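Local coordinates for protein nidogen-1 (Mus musculus, PDB 1GL4) that serves as a basement-membrane glycoprotein that binds laminin, collagen IV and perlecan, the part in this structure including its G2 beta-barrel domain, at residues A[197-202]-A[227-233]; A[188-194]-A[247-253]; A[148-154]-A[166-172]. The contacts are given in a common frame with arbitrary orientation. Residue numbers count along the deposited sequence, not the author numbering.

Contact 1 of 3, residues A[197-202]-A[227-233]; sequences SVITSS and WRQTITF
This contact pairs the two strands of an antiparallel beta hairpin in the wall of the nidogen G2 beta-barrel, a barrel of the GFP-like type. Strands 198-202 and 227-232 run at 169° with axes 4.7 Å apart, both in extended conformation. The register sets Val198 against Thr232, Thr200 against Thr230 and Ser202 against Arg228 as non-hydrogen-bonded pairs, and Ile199 against Ile231 and Ser201 against Gln229 as hydrogen-bonded pairs. Ile199 N donates to Ile231 O (2.9 Å) and Ile231 N to Ile199 O (2.7 Å); Ser201 N reaches Gln229 O at 3.2 Å and Gln229 N reaches Ser201 O at 3.0 Å. The face bearing Val198, Thr200, Ser202, Arg228, Thr230 and Thr232 is partly exposed; Arg228 there salt-bridges Glu139 through NH2 and hydrogen-bonds Gln226 OE1 through NH1. The other face turns inward: Ile199 and Ile231, both m,t rotamers, meet CB to CB at 4.1 Å and pack on Trp114 of helix 107-115. Gln229 bonds through OE1 to Arg136. Ser197 (phi 66°) precedes the strand, its CB 3.5 Å from Phe233 O. Phe233, chi1 p, swings its ring back toward the partner strand, so that its CE2 lies 3.6 Å from Ile199 CD1.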
loop_
_atom_site.group_PDB
_atom_site.type_symbol
_atom_site.label_atom_id
_atom_site.label_comp_id
_atom_site.label_asym_id
_atom_site.label_seq_id
_atom_site.Cartn_x
_atom_site.Cartn_y
_atom_site.Cartn_z
ATOM N N SER A 197 -6.154 5.940 -21.821
ATOM C CA SER A 197 -4.987 6.121 -20.962
ATOM C C SER A 197 -5.189 7.042 -19.764
ATOM O O SER A 197 -4.228 7.619 -19.249
ATOM C CB SER A 197 -3.797 6.597 -21.795
ATOM O OG SER A 197 -3.541 5.675 -22.843
ATOM N N VAL A 198 -6.435 7.173 -19.315
ATOM C CA VAL A 198 -6.732 7.993 -18.147
ATOM C C VAL A 198 -7.697 7.238 -17.235
ATOM O O VAL A 198 -8.729 6.733 -17.687
ATOM C CB VAL A 198 -7.357 9.360 -18.539
ATOM C CG1 VAL A 198 -7.539 10.222 -17.290
ATOM C CG2 VAL A 198 -6.468 10.071 -19.541
ATOM N N ILE A 199 -7.346 7.140 -15.955
ATOM C CA ILE A 199 -8.191 6.453 -14.981
ATOM C C ILE A 199 -8.595 7.430 -13.875
ATOM O O ILE A 199 -7.741 8.076 -13.262
ATOM C CB ILE A 199 -7.460 5.215 -14.382
ATOM C CG1 ILE A 199 -7.335 4.123 -15.452
ATOM C CG2 ILE A 199 -8.219 4.678 -13.170
ATOM C CD1 ILE A 199 -6.454 2.934 -15.044
ATOM N N THR A 200 -9.903 7.543 -13.643
ATOM C CA THR A 200 -10.448 8.454 -12.639
ATOM C C THR A 200 -11.351 7.742 -11.631
ATOM O O THR A 200 -11.895 6.670 -11.915
ATOM C CB THR A 200 -11.297 9.578 -13.297
ATOM O OG1 THR A 200 -12.321 8.986 -14.108
ATOM C CG2 THR A 200 -10.436 10.480 -14.161
ATOM N N SER A 201 -11.505 8.349 -10.457
ATOM C CA SER A 201 -12.373 7.806 -9.413
ATOM C C SER A 201 -12.727 8.890 -8.403
ATOM O O SER A 201 -11.927 9.786 -8.117
ATOM C CB SER A 201 -11.698 6.648 -8.670
ATOM O OG SER A 201 -10.712 7.125 -7.772
ATOM N N SER A 202 -13.938 8.808 -7.870
ATOM C CA SER A 202 -14.400 9.759 -6.869
ATOM C C SER A 202 -15.158 8.931 -5.845
ATOM O O SER A 202 -15.950 8.061 -6.212
ATOM C CB SER A 202 -15.319 10.803 -7.509
ATOM O OG SER A 202 -15.669 11.810 -6.573
ATOM N N TRP A 227 -12.825 11.752 -1.768
ATOM C CA TRP A 227 -11.574 11.559 -2.492
ATOM C C TRP A 227 -11.809 11.635 -4.001
ATOM O O TRP A 227 -12.738 11.021 -4.525
ATOM C CB TRP A 227 -10.952 10.206 -2.134
ATOM C CG TRP A 227 -10.265 10.237 -0.820
ATOM C CD1 TRP A 227 -10.824 10.016 0.408
ATOM C CD2 TRP A 227 -8.907 10.619 -0.581
ATOM N NE1 TRP A 227 -9.897 10.243 1.397
ATOM C CE2 TRP A 227 -8.711 10.616 0.818
ATOM C CE3 TRP A 227 -7.837 10.969 -1.414
ATOM C CZ2 TRP A 227 -7.485 10.952 1.404
ATOM C CZ3 TRP A 227 -6.616 11.305 -0.830
ATOM C CH2 TRP A 227 -6.452 11.295 0.564
ATOM N N ARG A 228 -10.969 12.401 -4.686
ATOM C CA ARG A 228 -11.074 12.569 -6.135
ATOM C C ARG A 228 -9.675 12.374 -6.724
ATOM O O ARG A 228 -8.728 13.001 -6.264
ATOM C CB ARG A 228 -11.583 13.981 -6.456
ATOM C CG ARG A 228 -12.914 14.346 -5.791
ATOM C CD ARG A 228 -13.382 15.758 -6.181
ATOM N NE ARG A 228 -12.497 16.806 -5.671
ATOM C CZ ARG A 228 -12.475 17.225 -4.408
ATOM N NH1 ARG A 228 -13.295 16.695 -3.505
ATOM N NH2 ARG A 228 -11.627 18.175 -4.042
ATOM N N GLN A 229 -9.532 11.512 -7.730
ATOM C CA GLN A 229 -8.205 11.296 -8.303
ATOM C C GLN A 229 -8.154 11.011 -9.809
ATOM O O GLN A 229 -9.085 10.452 -10.398
ATOM C CB GLN A 229 -7.482 10.179 -7.527
ATOM C CG GLN A 229 -8.110 8.792 -7.647
ATOM C CD GLN A 229 -7.600 7.808 -6.589
ATOM O OE1 GLN A 229 -6.398 7.722 -6.319
ATOM N NE2 GLN A 229 -8.522 7.051 -5.995
ATOM N N THR A 230 -7.050 11.422 -10.424
ATOM C CA THR A 230 -6.833 11.220 -11.851
ATOM C C THR A 230 -5.467 10.564 -12.020
ATOM O O THR A 230 -4.447 11.094 -11.580
ATOM C CB THR A 230 -6.878 12.553 -12.606
ATOM O OG1 THR A 230 -8.196 13.107 -12.492
ATOM C CG2 THR A 230 -6.540 12.352 -14.084
ATOM N N ILE A 231 -5.471 9.400 -12.652
ATOM C CA ILE A 231 -4.264 8.617 -12.872
ATOM C C ILE A 231 -3.924 8.583 -14.367
ATOM O O ILE A 231 -4.700 8.075 -15.170
ATOM C CB ILE A 231 -4.485 7.186 -12.321
ATOM C CG1 ILE A 231 -4.683 7.267 -10.799
ATOM C CG2 ILE A 231 -3.308 6.274 -12.678
ATOM C CD1 ILE A 231 -5.152 5.978 -10.149
ATOM N N THR A 232 -2.761 9.127 -14.728
ATOM C CA THR A 232 -2.331 9.182 -16.129
ATOM C C THR A 232 -1.085 8.341 -16.410
ATOM O O THR A 232 -0.180 8.248 -15.586
ATOM C CB THR A 232 -2.060 10.635 -16.565
ATOM O OG1 THR A 232 -1.136 11.247 -15.656
ATOM C CG2 THR A 232 -3.360 11.432 -16.574
ATOM N N PHE A 233 -1.040 7.744 -17.594
ATOM C CA PHE A 233 0.072 6.874 -17.968
ATOM C C PHE A 233 0.129 6.670 -19.483
ATOM O O PHE A 233 -0.729 7.166 -20.215
ATOM C CB PHE A 233 -0.104 5.522 -17.266
ATOM C CG PHE A 233 -1.469 4.913 -17.462
ATOM C CD1 PHE A 233 -1.708 4.015 -18.501
ATOM C CD2 PHE A 233 -2.523 5.253 -16.617
ATOM C CE1 PHE A 233 -2.977 3.466 -18.696
ATOM C CE2 PHE A 233 -3.801 4.710 -16.803
ATOM C CZ PHE A 233 -4.030 3.817 -17.842
#

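Contact 2 of 3, residues A[188-194]-A[247-253]; sequences YTELYHY and STQQLSV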
loop_
_atom_site.group_PDB
_atom_site.type_symbol
_atom_site.label_atom_id
_atom_site.label_comp_id
_atom_site.label_asym_id
_atom_site.label_seq_id
_atom_site.Cartn_x
_atom_site.Cartn_y
_atom_site.Cartn_z
ATOM N N TYR A 188 -14.599 -0.882 2.304
ATOM C CA TYR A 188 -15.296 -0.096 1.283
ATOM C C TYR A 188 -14.910 -0.535 -0.133
ATOM O O TYR A 188 -13.969 -1.301 -0.323
ATOM C CB TYR A 188 -14.968 1.396 1.454
ATOM C CG TYR A 188 -13.499 1.745 1.243
ATOM C CD1 TYR A 188 -13.006 2.059 -0.030
ATOM C CD2 TYR A 188 -12.602 1.743 2.311
ATOM C CE1 TYR A 188 -11.649 2.362 -0.230
ATOM C CE2 TYR A 188 -11.236 2.049 2.121
ATOM C CZ TYR A 188 -10.773 2.357 0.850
ATOM O OH TYR A 188 -9.448 2.692 0.660
ATOM N N THR A 189 -15.657 -0.049 -1.117
ATOM C CA THR A 189 -15.389 -0.351 -2.518
ATOM C C THR A 189 -15.246 0.976 -3.257
ATOM O O THR A 189 -15.830 1.983 -2.848
ATOM C CB THR A 189 -16.546 -1.160 -3.171
ATOM O OG1 THR A 189 -17.751 -0.386 -3.133
ATOM C CG2 THR A 189 -16.774 -2.475 -2.429
ATOM N N GLU A 190 -14.458 0.973 -4.330
ATOM C CA GLU A 190 -14.227 2.169 -5.147
ATOM C C GLU A 190 -14.302 1.792 -6.613
ATOM O O GLU A 190 -13.844 0.718 -6.999
ATOM C CB GLU A 190 -12.829 2.748 -4.923
ATOM C CG GLU A 190 -12.585 3.493 -3.646
ATOM C CD GLU A 190 -11.224 4.172 -3.679
ATOM O OE1 GLU A 190 -10.221 3.459 -3.901
ATOM O OE2 GLU A 190 -11.156 5.408 -3.493
ATOM N N LEU A 191 -14.855 2.681 -7.433
ATOM C CA LEU A 191 -14.946 2.419 -8.865
ATOM C C LEU A 191 -13.894 3.224 -9.624
ATOM O O LEU A 191 -13.772 4.439 -9.445
ATOM C CB LEU A 191 -16.344 2.759 -9.387
ATOM C CG LEU A 191 -17.481 1.920 -8.785
ATOM C CD1 LEU A 191 -18.812 2.326 -9.410
ATOM C CD2 LEU A 191 -17.211 0.441 -9.026
ATOM N N TYR A 192 -13.131 2.530 -10.462
ATOM C CA TYR A 192 -12.085 3.153 -11.260
ATOM C C TYR A 192 -12.498 3.103 -12.730
ATOM O O TYR A 192 -12.603 2.022 -13.314
ATOM C CB TYR A 192 -10.748 2.423 -11.048
ATOM C CG TYR A 192 -10.110 2.700 -9.694
ATOM C CD1 TYR A 192 -10.670 2.200 -8.517
ATOM C CD2 TYR A 192 -8.980 3.511 -9.591
ATOM C CE1 TYR A 192 -10.117 2.510 -7.253
ATOM C CE2 TYR A 192 -8.422 3.831 -8.342
ATOM C CZ TYR A 192 -8.996 3.329 -7.179
ATOM O OH TYR A 192 -8.456 3.661 -5.949
ATOM N N HIS A 193 -12.729 4.280 -13.310
ATOM C CA HIS A 193 -13.152 4.417 -14.705
ATOM C C HIS A 193 -11.973 4.643 -15.656
ATOM O O HIS A 193 -11.149 5.533 -15.436
ATOM C CB HIS A 193 -14.141 5.582 -14.826
ATOM C CG HIS A 193 -15.315 5.472 -13.902
ATOM N ND1 HIS A 193 -16.356 4.594 -14.122
ATOM C CD2 HIS A 193 -15.579 6.081 -12.722
ATOM C CE1 HIS A 193 -17.208 4.664 -13.115
ATOM N NE2 HIS A 193 -16.761 5.558 -12.251
ATOM N N TYR A 194 -11.911 3.839 -16.717
ATOM C CA TYR A 194 -10.835 3.931 -17.708
ATOM C C TYR A 194 -11.306 4.498 -19.046
ATOM O O TYR A 194 -12.396 4.168 -19.521
ATOM C CB TYR A 194 -10.220 2.548 -17.961
ATOM C CG TYR A 194 -9.318 2.506 -19.181
ATOM C CD1 TYR A 194 -8.010 2.993 -19.126
ATOM C CD2 TYR A 194 -9.801 2.053 -20.414
ATOM C CE1 TYR A 194 -7.208 3.035 -20.263
ATOM C CE2 TYR A 194 -9.004 2.095 -21.564
ATOM C CZ TYR A 194 -7.712 2.590 -21.480
ATOM O OH TYR A 194 -6.928 2.668 -22.611
ATOM N N SER A 247 -14.073 -0.679 -19.151
ATOM C CA SER A 247 -14.367 0.735 -18.961
ATOM C C SER A 247 -14.508 1.073 -17.477
ATOM O O SER A 247 -14.297 2.217 -17.073
ATOM C CB SER A 247 -15.639 1.124 -19.728
ATOM O OG SER A 247 -16.683 0.194 -19.502
ATOM N N THR A 248 -14.851 0.072 -16.670
ATOM C CA THR A 248 -15.005 0.260 -15.229
ATOM C C THR A 248 -14.564 -0.988 -14.463
ATOM O O THR A 248 -14.956 -2.103 -14.808
ATOM C CB THR A 248 -16.471 0.551 -14.846
ATOM O OG1 THR A 248 -16.945 1.685 -15.580
ATOM C CG2 THR A 248 -16.579 0.844 -13.350
ATOM N N GLN A 249 -13.744 -0.797 -13.431
ATOM C CA GLN A 249 -13.284 -1.903 -12.591
ATOM C C GLN A 249 -13.561 -1.542 -11.131
ATOM O O GLN A 249 -13.511 -0.375 -10.754
ATOM C CB GLN A 249 -11.783 -2.161 -12.798
ATOM C CG GLN A 249 -11.415 -2.565 -14.233
ATOM C CD GLN A 249 -9.937 -2.873 -14.407
ATOM O OE1 GLN A 249 -9.467 -3.113 -15.522
ATOM N NE2 GLN A 249 -9.199 -2.871 -13.308
ATOM N N GLN A 250 -13.856 -2.542 -10.310
ATOM C CA GLN A 250 -14.153 -2.281 -8.906
ATOM C C GLN A 250 -13.063 -2.746 -7.953
ATOM O O GLN A 250 -12.640 -3.902 -7.994
ATOM C CB GLN A 250 -15.482 -2.939 -8.521
ATOM C CG GLN A 250 -15.816 -2.850 -7.039
ATOM C CD GLN A 250 -17.129 -3.532 -6.698
ATOM O OE1 GLN A 250 -17.229 -4.243 -5.700
ATOM N NE2 GLN A 250 -18.141 -3.313 -7.525
ATOM N N LEU A 251 -12.608 -1.830 -7.102
ATOM C CA LEU A 251 -11.584 -2.152 -6.114
ATOM C C LEU A 251 -12.286 -2.391 -4.779
ATOM O O LEU A 251 -13.017 -1.523 -4.289
ATOM C CB LEU A 251 -10.582 -0.999 -5.961
ATOM C CG LEU A 251 -9.387 -1.255 -5.028
ATOM C CD1 LEU A 251 -8.378 -2.148 -5.741
ATOM C CD2 LEU A 251 -8.713 0.071 -4.635
ATOM N N SER A 252 -12.076 -3.573 -4.205
ATOM C CA SER A 252 -12.667 -3.924 -2.914
ATOM C C SER A 252 -11.563 -3.830 -1.856
ATOM O O SER A 252 -10.526 -4.496 -1.963
ATOM C CB SER A 252 -13.251 -5.340 -2.969
ATOM O OG SER A 252 -14.310 -5.403 -3.918
ATOM N N VAL A 253 -11.792 -2.996 -0.844
ATOM C CA VAL A 253 -10.811 -2.766 0.214
ATOM C C VAL A 253 -11.301 -3.192 1.591
ATOM O O VAL A 253 -12.456 -2.956 1.944
ATOM C CB VAL A 253 -10.442 -1.267 0.290
ATOM C CG1 VAL A 253 -9.351 -1.044 1.330
ATOM C CG2 VAL A 253 -9.994 -0.769 -1.083
#
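Seven main-chain hydrogen bonds join strands 188-194 and 248-253 in the wall of the G2 beta-barrel, an antiparallel pairing of strands distant in sequence. Three residue pairs exchange bonds in both directions. Tyr188 N reaches Val253 O at 3.0 Å and Val253 N reaches Tyr188 O at 2.8 Å; Glu190 N to Leu251 O measures 2.9 Å and Leu251 N to Glu190 O 2.8 Å; Tyr192 N to Gln249 O is 2.9 Å and Gln249 N to Tyr192 O 3.0 Å. Tyr194 N then bonds Ser247 O at 2.9 Å, just before the second strand begins. The axes lie 4.7 Å apart at 156°, less exactly antiparallel than a flat sheet would give.

Within the first strand, Tyr192 OH donates to Glu190 OE1 (2.7 Å), while OE2 of the same carboxylate forms a salt bridge with Arg205. This polar pair is on the barrel's inner face, where the Tyr192 ring also stacks with Trp114 of helix 107-115 and its CE1 touches Leu251 CB at 3.8 Å. Thr189, Leu191, His193, Thr248, Gln250 and Ser252 occupy the opposite face; Leu191 CD2 meets Gln250 CB there at 3.8 Å, and a weak hydrogen bond spans His193 ND1 and Thr248 OG1 (3.3 Å). Where Tyr188 pairs with Val253, a CH-pi contact sets Val253 CB 3.8 Å from the Tyr188 ring centroid, 15° off its normal.

Contact 3 of 3, residues A[148-154]-A[166-172]; sequences KLVLKQQ and ISTELEG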
loop_
_atom_site.group_PDB
_atom_site.type_symbol
_atom_site.label_atom_id
_atom_site.label_comp_id
_atom_site.label_asym_id
_atom_site.label_seq_id
_atom_site.Cartn_x
_atom_site.Cartn_y
_atom_site.Cartn_z
ATOM N N LYS A 148 -8.916 22.355 1.264
ATOM C CA LYS A 148 -8.759 20.970 0.845
ATOM C C LYS A 148 -7.285 20.593 0.829
ATOM O O LYS A 148 -6.410 21.449 0.968
ATOM C CB LYS A 148 -9.338 20.781 -0.559
ATOM C CG LYS A 148 -8.642 21.616 -1.633
ATOM C CD LYS A 148 -9.318 21.442 -2.987
ATOM C CE LYS A 148 -8.657 22.297 -4.062
ATOM N NZ LYS A 148 -9.367 22.162 -5.374
ATOM N N LEU A 149 -7.008 19.305 0.676
ATOM C CA LEU A 149 -5.627 18.852 0.605
ATOM C C LEU A 149 -5.364 18.334 -0.807
ATOM O O LEU A 149 -6.164 17.565 -1.356
ATOM C CB LEU A 149 -5.360 17.733 1.613
ATOM C CG LEU A 149 -3.906 17.232 1.591
ATOM C CD1 LEU A 149 -2.978 18.310 2.155
ATOM C CD2 LEU A 149 -3.782 15.966 2.408
ATOM N N VAL A 150 -4.246 18.757 -1.391
ATOM C CA VAL A 150 -3.870 18.333 -2.733
ATOM C C VAL A 150 -2.658 17.410 -2.678
ATOM O O VAL A 150 -1.671 17.706 -2.009
ATOM C CB VAL A 150 -3.527 19.542 -3.634
ATOM C CG1 VAL A 150 -2.984 19.059 -4.970
ATOM C CG2 VAL A 150 -4.762 20.402 -3.841
ATOM N N LEU A 151 -2.744 16.296 -3.396
ATOM C CA LEU A 151 -1.664 15.315 -3.438
ATOM C C LEU A 151 -1.194 15.056 -4.863
ATOM O O LEU A 151 -2.010 14.954 -5.784
ATOM C CB LEU A 151 -2.143 13.999 -2.813
ATOM C CG LEU A 151 -1.272 12.743 -2.956
ATOM C CD1 LEU A 151 -1.665 11.746 -1.882
ATOM C CD2 LEU A 151 -1.429 12.123 -4.339
ATOM N N LYS A 152 0.122 14.970 -5.046
ATOM C CA LYS A 152 0.690 14.664 -6.355
ATOM C C LYS A 152 1.765 13.605 -6.159
ATOM O O LYS A 152 2.677 13.776 -5.347
ATOM C CB LYS A 152 1.304 15.901 -7.016
ATOM C CG LYS A 152 1.835 15.611 -8.418
ATOM C CD LYS A 152 2.176 16.883 -9.183
ATOM C CE LYS A 152 2.540 16.563 -10.629
ATOM N NZ LYS A 152 2.802 17.791 -11.439
ATOM N N GLN A 153 1.641 12.499 -6.887
ATOM C CA GLN A 153 2.607 11.408 -6.786
ATOM C C GLN A 153 3.075 10.956 -8.161
ATOM O O GLN A 153 2.268 10.774 -9.075
ATOM C CB GLN A 153 1.996 10.222 -6.024
ATOM C CG GLN A 153 1.991 10.385 -4.495
ATOM C CD GLN A 153 1.180 9.308 -3.775
ATOM O OE1 GLN A 153 1.486 8.930 -2.639
ATOM N NE2 GLN A 153 0.134 8.826 -4.423
ATOM N N GLN A 154 4.386 10.792 -8.304
ATOM C CA GLN A 154 4.970 10.350 -9.563
ATOM C C GLN A 154 5.667 9.012 -9.363
ATOM O O GLN A 154 6.482 8.858 -8.448
ATOM C CB GLN A 154 5.977 11.383 -10.073
ATOM C CG GLN A 154 6.673 10.987 -11.373
ATOM C CD GLN A 154 5.708 10.831 -12.540
ATOM O OE1 GLN A 154 4.853 11.691 -12.775
ATOM N NE2 GLN A 154 5.850 9.737 -13.285
ATOM N N ILE A 166 8.498 5.998 -6.078
ATOM C CA ILE A 166 7.354 6.866 -5.806
ATOM C C ILE A 166 7.762 8.157 -5.095
ATOM O O ILE A 166 8.373 8.129 -4.027
ATOM C CB ILE A 166 6.281 6.128 -4.955
ATOM C CG1 ILE A 166 5.076 7.045 -4.705
ATOM C CG2 ILE A 166 6.882 5.676 -3.623
ATOM C CD1 ILE A 166 3.983 6.413 -3.836
ATOM N N SER A 167 7.430 9.287 -5.713
ATOM C CA SER A 167 7.720 10.612 -5.165
ATOM C C SER A 167 6.385 11.232 -4.728
ATOM O O SER A 167 5.438 11.272 -5.514
ATOM C CB SER A 167 8.377 11.482 -6.239
ATOM O OG SER A 167 8.596 12.799 -5.771
ATOM N N THR A 168 6.310 11.723 -3.492
ATOM C CA THR A 168 5.063 12.296 -2.979
ATOM C C THR A 168 5.145 13.764 -2.559
ATOM O O THR A 168 6.108 14.190 -1.928
ATOM C CB THR A 168 4.542 11.474 -1.773
ATOM O OG1 THR A 168 4.345 10.112 -2.178
ATOM C CG2 THR A 168 3.210 12.038 -1.252
ATOM N N GLU A 169 4.116 14.528 -2.917
ATOM C CA GLU A 169 4.038 15.946 -2.574
ATOM C C GLU A 169 2.625 16.236 -2.035
ATOM O O GLU A 169 1.635 15.905 -2.685
ATOM C CB GLU A 169 4.330 16.783 -3.822
ATOM C CG GLU A 169 4.475 18.267 -3.575
ATOM C CD GLU A 169 5.020 19.007 -4.790
ATOM O OE1 GLU A 169 5.243 20.233 -4.682
ATOM O OE2 GLU A 169 5.228 18.364 -5.846
ATOM N N LEU A 170 2.540 16.829 -0.844
ATOM C CA LEU A 170 1.252 17.150 -0.216
ATOM C C LEU A 170 1.161 18.632 0.132
ATOM O O LEU A 170 2.103 19.198 0.689
ATOM C CB LEU A 170 1.071 16.353 1.077
ATOM C CG LEU A 170 1.272 14.838 1.018
ATOM C CD1 LEU A 170 1.301 14.285 2.438
ATOM C CD2 LEU A 170 0.163 14.195 0.196
ATOM N N GLU A 171 0.027 19.256 -0.179
ATOM C CA GLU A 171 -0.157 20.672 0.124
ATOM C C GLU A 171 -1.617 21.060 0.344
ATOM O O GLU A 171 -2.484 20.741 -0.465
ATOM C CB GLU A 171 0.441 21.531 -0.995
ATOM C CG GLU A 171 0.247 23.023 -0.798
ATOM C CD GLU A 171 0.979 23.852 -1.839
ATOM O OE1 GLU A 171 0.827 23.564 -3.048
ATOM O OE2 GLU A 171 1.699 24.794 -1.447
ATOM N N GLY A 172 -1.887 21.761 1.440
ATOM C CA GLY A 172 -3.249 22.178 1.711
ATOM C C GLY A 172 -3.585 22.234 3.186
ATOM O O GLY A 172 -2.707 22.408 4.029
#
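Gln153, Glu169 and Gln154 lose the most surface in this beta hairpin of the G2 beta-barrel wall, a GFP-like barrel with a helix inside; strands 149-154 and 167-171 run 4.8 Å apart at 169°. Gln153 is buried and faces the barrel interior. It sits opposite Thr168 in a non-hydrogen-bonded pair with CA atoms 4.6 Å apart, close enough for a CA-H...O contact from Gln153 CA to Ser167 O at 3.1 Å. Glu169 belongs to the outer face and pairs with Lys152: Lys152 N bonds Glu169 O at 3.0 Å and Glu169 N bonds Lys152 O at 2.9 Å. Their opposite charges do not meet, since the extended side chains leave Lys152 NZ 6.1 Å from Glu169 OE2; the contact is between their stems, CB to CB at 4.5 Å. Gln154 pairs with Ser167 through Gln154 N to Ser167 O (3.0 Å) and Ser167 N to Gln154 O (2.9 Å), while its OE1 bonds Thr135.

At the other end, Val150 N reaches Glu171 O at 2.8 Å before the chain turns a corner at Gly172. The glycine's phi/psi of 147°/-154° would jam a CB against the preceding carbonyl, and an added CB would also clash with Lys148 O.

The strands turn back through a connection carrying Asp159, His161 and His163, the zinc ligands. Strand 133-142 lies beside 149-156, strand 49-62 runs parallel to 164-171, and helix 107-115 packs inside on Leu151, Gln153 and Leu170, where Leu151 CD1 and Leu170 CD2 are 3.7 Å apart.

All three contacts belong to one continuous run of barrel wall, in the order 248-261, 182-195, 198-210, 221-232, 133-142, 149-156, 164-171. Contacts 1 and 2, centred 11 Å apart, meet directly: Thr200 O and His193 N lie 2.9 Å apart, a probable hydrogen bond. Contact 3 stands across strand 133-142 from contact 1 and about 10 Å, nearest atoms, from contact 2. Each is partly buried, with an inner face against helix 107-115 in contacts 1 and 3 and, through Trp114, in contact 2. Outward chemistry differs: hydroxyl-rich in contact 1, mixed in contact 2, charged in contact 3, whose Ile166 side chain lies about 8 Å from that of perlecan-binding His77.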